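Local structure of paenibacillus xanthan lyase (Paenibacillus, 6F2P) at residues Lys207-Tyr212 against Phe217-Tyr222; Tyr223-Gly228 against Asn393-Asn398. The protein cleaves the polysaccharide xanthan as a lyase, probably by the beta-elimination used across polysaccharide lyase family 8. All blocks are in the same frame, centred on the assembly; numbering follows the deposited sequence.

Contact 1. Residues Lys207-Tyr212 against Phe217-Tyr222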
loop_
_atom_site.group_PDB
_atom_site.type_symbol
_atom_site.label_atom_id
_atom_site.label_comp_id
_atom_site.label_asym_id
_atom_site.label_seq_id
_atom_site.Cartn_x
_atom_site.Cartn_y
_atom_site.Cartn_z
ATOM N N LYS A 207 2.727 9.182 5.602
ATOM C CA LYS A 207 3.818 9.290 4.647
ATOM C C LYS A 207 5.122 9.513 5.416
ATOM O O LYS A 207 5.097 9.887 6.587
ATOM C CB LYS A 207 3.557 10.432 3.664
ATOM C CG LYS A 207 3.371 11.782 4.334
ATOM C CD LYS A 207 3.169 12.892 3.308
ATOM C CE LYS A 207 3.196 14.266 3.970
ATOM N NZ LYS A 207 2.180 14.375 5.060
ATOM N N GLY A 208 6.257 9.264 4.770
ATOM C CA GLY A 208 7.553 9.480 5.397
ATOM C C GLY A 208 7.837 8.545 6.559
ATOM O O GLY A 208 7.228 7.483 6.668
ATOM N N ASP A 209 8.753 8.946 7.437
ATOM C CA ASP A 209 9.230 8.072 8.508
ATOM C C ASP A 209 8.220 7.807 9.615
ATOM O O ASP A 209 7.560 8.727 10.110
ATOM C CB ASP A 209 10.512 8.631 9.127
ATOM C CG ASP A 209 11.621 8.799 8.113
ATOM O OD1 ASP A 209 11.637 8.052 7.107
ATOM O OD2 ASP A 209 12.483 9.680 8.324
ATOM N N GLY A 210 8.116 6.541 10.008
ATOM C CA GLY A 210 7.362 6.172 11.189
ATOM C C GLY A 210 6.530 4.914 11.031
ATOM O O GLY A 210 6.692 4.156 10.061
ATOM N N PHE A 211 5.636 4.695 11.996
ATOM C CA PHE A 211 4.677 3.603 11.939
ATOM C C PHE A 211 3.377 4.038 11.260
ATOM O O PHE A 211 2.874 5.135 11.508
ATOM C CB PHE A 211 4.372 3.100 13.346
ATOM C CG PHE A 211 5.489 2.337 13.965
ATOM C CD1 PHE A 211 6.440 2.983 14.731
ATOM C CD2 PHE A 211 5.593 0.968 13.783
ATOM C CE1 PHE A 211 7.471 2.286 15.303
ATOM C CE2 PHE A 211 6.620 0.264 14.353
ATOM C CZ PHE A 211 7.565 0.922 15.117
ATOM N N TYR A 212 2.833 3.164 10.418
ATOM C CA TYR A 212 1.587 3.430 9.709
ATOM C C TYR A 212 0.464 2.588 10.322
ATOM O O TYR A 212 0.718 1.511 10.869
ATOM C CB TYR A 212 1.735 3.075 8.223
ATOM C CG TYR A 212 2.629 4.000 7.415
ATOM C CD1 TYR A 212 3.966 4.173 7.746
ATOM C CD2 TYR A 212 2.139 4.678 6.302
ATOM C CE1 TYR A 212 4.787 5.007 7.010
ATOM C CE2 TYR A 212 2.958 5.516 5.555
ATOM C CZ TYR A 212 4.282 5.674 5.922
ATOM O OH TYR A 212 5.115 6.500 5.207
ATOM N N PHE A 217 6.219 0.152 8.664
ATOM C CA PHE A 217 7.173 1.109 9.205
ATOM C C PHE A 217 8.114 1.541 8.098
ATOM O O PHE A 217 8.696 0.711 7.406
ATOM C CB PHE A 217 7.983 0.527 10.355
ATOM C CG PHE A 217 8.969 1.498 10.943
ATOM C CD1 PHE A 217 8.595 2.348 11.969
ATOM C CD2 PHE A 217 10.265 1.571 10.462
ATOM C CE1 PHE A 217 9.493 3.247 12.501
ATOM C CE2 PHE A 217 11.168 2.473 10.993
ATOM C CZ PHE A 217 10.779 3.310 12.014
ATOM N N VAL A 218 8.269 2.848 7.943
ATOM C CA VAL A 218 9.171 3.393 6.946
ATOM C C VAL A 218 10.216 4.266 7.614
ATOM O O VAL A 218 9.902 5.047 8.504
ATOM C CB VAL A 218 8.401 4.230 5.909
ATOM C CG1 VAL A 218 9.352 5.053 5.044
ATOM C CG2 VAL A 218 7.534 3.327 5.058
ATOM N N GLN A 219 11.462 4.130 7.185
ATOM C CA GLN A 219 12.531 4.982 7.680
ATOM C C GLN A 219 13.427 5.311 6.495
ATOM O O GLN A 219 13.371 4.630 5.467
ATOM C CB GLN A 219 13.299 4.291 8.811
ATOM C CG GLN A 219 14.306 5.179 9.529
ATOM C CD GLN A 219 13.706 6.478 10.057
ATOM O OE1 GLN A 219 14.000 7.555 9.537
ATOM N NE2 GLN A 219 12.888 6.385 11.107
ATOM N N HIS A 220 14.227 6.363 6.630
ATOM C CA HIS A 220 14.997 6.910 5.513
ATOM C C HIS A 220 14.081 7.260 4.355
ATOM O O HIS A 220 14.446 7.123 3.182
ATOM C CB HIS A 220 16.122 5.971 5.087
ATOM C CG HIS A 220 17.211 5.860 6.106
ATOM N ND1 HIS A 220 18.417 5.240 5.847
ATOM C CD2 HIS A 220 17.280 6.291 7.385
ATOM C CE1 HIS A 220 19.177 5.294 6.926
ATOM N NE2 HIS A 220 18.507 5.925 7.877
ATOM N N THR A 221 12.878 7.693 4.731
ATOM C CA THR A 221 11.877 8.247 3.829
ATOM C C THR A 221 11.170 7.246 2.907
ATOM O O THR A 221 9.968 7.374 2.680
ATOM C CB THR A 221 12.434 9.442 3.023
ATOM O OG1 THR A 221 13.083 10.349 3.919
ATOM C CG2 THR A 221 11.310 10.180 2.325
ATOM N N TYR A 222 11.891 6.254 2.390
ATOM C CA TYR A 222 11.327 5.383 1.351
ATOM C C TYR A 222 11.562 3.885 1.539
ATOM O O TYR A 222 11.466 3.133 0.569
ATOM C CB TYR A 222 11.883 5.766 -0.029
ATOM C CG TYR A 222 11.798 7.236 -0.371
ATOM C CD1 TYR A 222 10.572 7.847 -0.605
ATOM C CD2 TYR A 222 12.946 8.011 -0.471
ATOM C CE1 TYR A 222 10.490 9.198 -0.927
ATOM C CE2 TYR A 222 12.876 9.364 -0.786
ATOM C CZ TYR A 222 11.648 9.951 -1.016
ATOM O OH TYR A 222 11.579 11.295 -1.330
HETATM O O HOH W 1 7.442 8.213 1.918
#
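F217 meets F211 in a T-shaped (edge-to-face) stack. CD1 of F217 lies over the centre of the F211 ring, and CE1 of F211 is 3.5 Å from CD1 of F217. The planes are turned 61° against each other. This is the tightly packed end. W262 also stacks on F211, and helix 229-244 covers F217 through Y229 and L233. Beside it, the backbones of G210 and V218 are held by two hydrogen bonds: G210 N to V218 O, 2.8 Å, and V218 N to G210 O, 2.9 Å. V218 then packs its CG2 against CE1 of Y212 at 3.8 Å. The Y212 hydroxyl donates to G208 O on a lone pair, 2.8 Å, which ties the end of that ring back to its own segment.

The other end is looser and faces solvent. With CG beside its own backbone N (chi1 -58°), D209 brings its carboxylate to the turn at H220-T221, where OD1 takes the N-H of T221 on its syn lone pair, 2.7 Å. A water links G208 N to T221 O, which it donates to at 2.8 Å. T221 is exposed here. The whole is a short antiparallel beta hairpin, strands 210-211 and 217-219, inside the family 8 alpha-helical domain.

Contact 2. Residues Tyr223-Gly228 against Asn393-Asn398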
loop_
_atom_site.group_PDB
_atom_site.type_symbol
_atom_site.label_atom_id
_atom_site.label_comp_id
_atom_site.label_asym_id
_atom_site.label_seq_id
_atom_site.Cartn_x
_atom_site.Cartn_y
_atom_site.Cartn_z
ATOM N N TYR A 223 11.876 3.436 2.752
ATOM C CA TYR A 223 12.257 2.034 2.919
ATOM C C TYR A 223 11.463 1.304 3.988
ATOM O O TYR A 223 11.204 1.839 5.059
ATOM C CB TYR A 223 13.772 1.890 3.156
ATOM C CG TYR A 223 14.565 2.623 2.108
ATOM C CD1 TYR A 223 14.884 3.960 2.277
ATOM C CD2 TYR A 223 14.946 2.004 0.924
ATOM C CE1 TYR A 223 15.566 4.655 1.319
ATOM C CE2 TYR A 223 15.644 2.697 -0.050
ATOM C CZ TYR A 223 15.948 4.027 0.158
ATOM O OH TYR A 223 16.635 4.752 -0.784
ATOM N N ALA A 224 11.068 0.078 3.665
ATOM C CA ALA A 224 10.402 -0.804 4.609
ATOM C C ALA A 224 11.400 -1.138 5.705
ATOM O O ALA A 224 12.460 -1.689 5.423
ATOM C CB ALA A 224 9.958 -2.063 3.900
ATOM N N TYR A 225 11.081 -0.806 6.950
ATOM C CA TYR A 225 12.090 -0.894 8.000
ATOM C C TYR A 225 11.628 -1.354 9.385
ATOM O O TYR A 225 12.267 -1.013 10.383
ATOM C CB TYR A 225 12.857 0.431 8.131
ATOM C CG TYR A 225 14.282 0.337 7.637
ATOM C CD1 TYR A 225 15.163 -0.606 8.165
ATOM C CD2 TYR A 225 14.748 1.184 6.643
ATOM C CE1 TYR A 225 16.464 -0.700 7.708
ATOM C CE2 TYR A 225 16.045 1.100 6.185
ATOM C CZ TYR A 225 16.898 0.162 6.719
ATOM O OH TYR A 225 18.183 0.082 6.246
ATOM N N ASN A 226 10.550 -2.134 9.452
ATOM C CA ASN A 226 10.087 -2.662 10.731
ATOM C C ASN A 226 11.200 -3.392 11.471
ATOM O O ASN A 226 11.370 -3.226 12.679
ATOM C CB ASN A 226 8.910 -3.616 10.549
ATOM C CG ASN A 226 7.724 -2.966 9.865
ATOM O OD1 ASN A 226 7.870 -2.281 8.843
ATOM N ND2 ASN A 226 6.533 -3.181 10.424
ATOM N N GLY A 227 11.960 -4.195 10.732
ATOM C CA GLY A 227 13.010 -5.019 11.311
ATOM C C GLY A 227 14.291 -4.272 11.629
ATOM O O GLY A 227 15.078 -4.718 12.454
ATOM N N GLY A 228 14.506 -3.130 10.987
ATOM C CA GLY A 228 15.699 -2.347 11.247
ATOM C C GLY A 228 15.526 -1.261 12.295
ATOM O O GLY A 228 15.667 -1.503 13.495
ATOM N N ASN A 393 13.925 0.528 -4.006
ATOM C CA ASN A 393 14.216 -0.868 -4.309
ATOM C C ASN A 393 14.926 -1.575 -3.160
ATOM O O ASN A 393 14.443 -2.583 -2.652
ATOM C CB ASN A 393 14.981 -1.024 -5.637
ATOM C CG ASN A 393 16.122 -0.015 -5.803
ATOM O OD1 ASN A 393 16.549 0.637 -4.847
ATOM N ND2 ASN A 393 16.623 0.104 -7.034
ATOM N N TYR A 394 16.061 -1.031 -2.743
ATOM C CA TYR A 394 16.734 -1.487 -1.529
ATOM C C TYR A 394 17.650 -0.380 -1.049
ATOM O O TYR A 394 17.939 0.567 -1.790
ATOM C CB TYR A 394 17.565 -2.738 -1.791
ATOM C CG TYR A 394 18.739 -2.481 -2.708
ATOM C CD1 TYR A 394 18.540 -2.219 -4.059
ATOM C CD2 TYR A 394 20.042 -2.492 -2.227
ATOM C CE1 TYR A 394 19.603 -1.979 -4.907
ATOM C CE2 TYR A 394 21.121 -2.258 -3.079
ATOM C CZ TYR A 394 20.888 -2.006 -4.416
ATOM O OH TYR A 394 21.935 -1.765 -5.274
ATOM N N GLU A 395 18.120 -0.498 0.187
ATOM C CA GLU A 395 19.032 0.498 0.710
ATOM C C GLU A 395 20.446 -0.033 0.814
ATOM O O GLU A 395 20.691 -1.100 1.381
ATOM C CB GLU A 395 18.586 1.011 2.070
ATOM C CG GLU A 395 19.476 2.133 2.552
ATOM C CD GLU A 395 19.141 2.604 3.940
ATOM O OE1 GLU A 395 18.916 3.822 4.096
ATOM O OE2 GLU A 395 19.121 1.770 4.871
ATOM N N SER A 396 21.382 0.720 0.256
ATOM C CA SER A 396 22.787 0.438 0.469
ATOM C C SER A 396 23.503 1.742 0.783
ATOM O O SER A 396 23.615 2.629 -0.073
ATOM C CB SER A 396 23.397 -0.233 -0.755
ATOM O OG SER A 396 24.770 -0.505 -0.528
ATOM N N ILE A 397 23.949 1.875 2.026
ATOM C CA ILE A 397 24.812 2.989 2.410
ATOM C C ILE A 397 25.957 2.463 3.253
ATOM O O ILE A 397 25.873 1.352 3.786
ATOM C CB ILE A 397 24.059 4.051 3.208
ATOM C CG1 ILE A 397 23.456 3.436 4.471
ATOM C CG2 ILE A 397 22.993 4.693 2.348
ATOM C CD1 ILE A 397 22.520 4.367 5.201
ATOM N N ASN A 398 27.021 3.258 3.362
ATOM C CA ASN A 398 28.199 2.899 4.154
ATOM C C ASN A 398 28.695 1.496 3.899
ATOM O O ASN A 398 29.111 0.821 4.839
ATOM C CB ASN A 398 27.930 3.036 5.656
ATOM C CG ASN A 398 27.174 4.294 5.999
ATOM O OD1 ASN A 398 27.448 5.369 5.453
ATOM N ND2 ASN A 398 26.195 4.167 6.897
#
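E395 meets two tyrosines of 223-228, one by its chain and one by its carboxylate. The apolar part is a CH-pi contact. E395 CB stands over one face of the Y223 ring, offset toward the rim. It lies 4.2 Å from the ring centroid and 21° off the ring normal. The nearest ring atom is CD2, 3.9 Å from CB. Besides this CH-pi contact, the backbone carbonyl O of Y394 approaches CE2 of Y223 obliquely, at 3.6 Å.

The polar part is a hydrogen bond from the Y225 hydroxyl to E395 OE2. The oxygens are modelled 2.4 Å apart, a value too short to be trusted at this resolution. OE2 lies at the edge of the Y225 ring, near its plane. The carboxylate is turned 59° from that ring. The glutamate reaches this far because CG is anti to the backbone N (chi1 -175°) and the chain beyond it is extended. Both carboxylate oxygens have partners elsewhere: OE2 forms a salt bridge with R283 NH1, and OE1 is bonded to H220 ND1. The Y225 hydroxyl is also bonded to R283 N. The buried acid and phenol are therefore satisfied from several directions.

One bond lies within the segment: N393 OD1 accepts the N-H of Y394 at 2.7 Å. Outside it, the Y394 hydroxyl is bonded to Q446 O, and E395 O to N401 ND2.

The contact joins the two large domains. Strand 223-224 is an outermost strand of the small sheet in the alpha-helical domain, and G228 is the N-cap just before helix 229-244. The 393-398 loop belongs to the super-sandwich domain, between strands 380-385 and 411-415.

How the contacts relate
The two contacts follow one another along the chain, with centres 11 Å apart. Strands 217-219 and 223-224 are neighbours in one sheet: Y225 N is 2.9 Å from F217 O, and V218 CG1 packs 3.7 Å from Y223 O. H220 carries contact 1 to the second domain through E395, and its CE1 lies 3.9 Å from I397 CD1. H220 also meets the Y229 ring, a His-Tyr pairing consistent with the catalytic region of family 8 lyases, so both contacts probably border the active-site cleft. The Y212 side chain of contact 1 is about 5 Å from a bound calcium ion; for the Y223 side chain of contact 2 the distance to a bound calcium ion is about 14 Å.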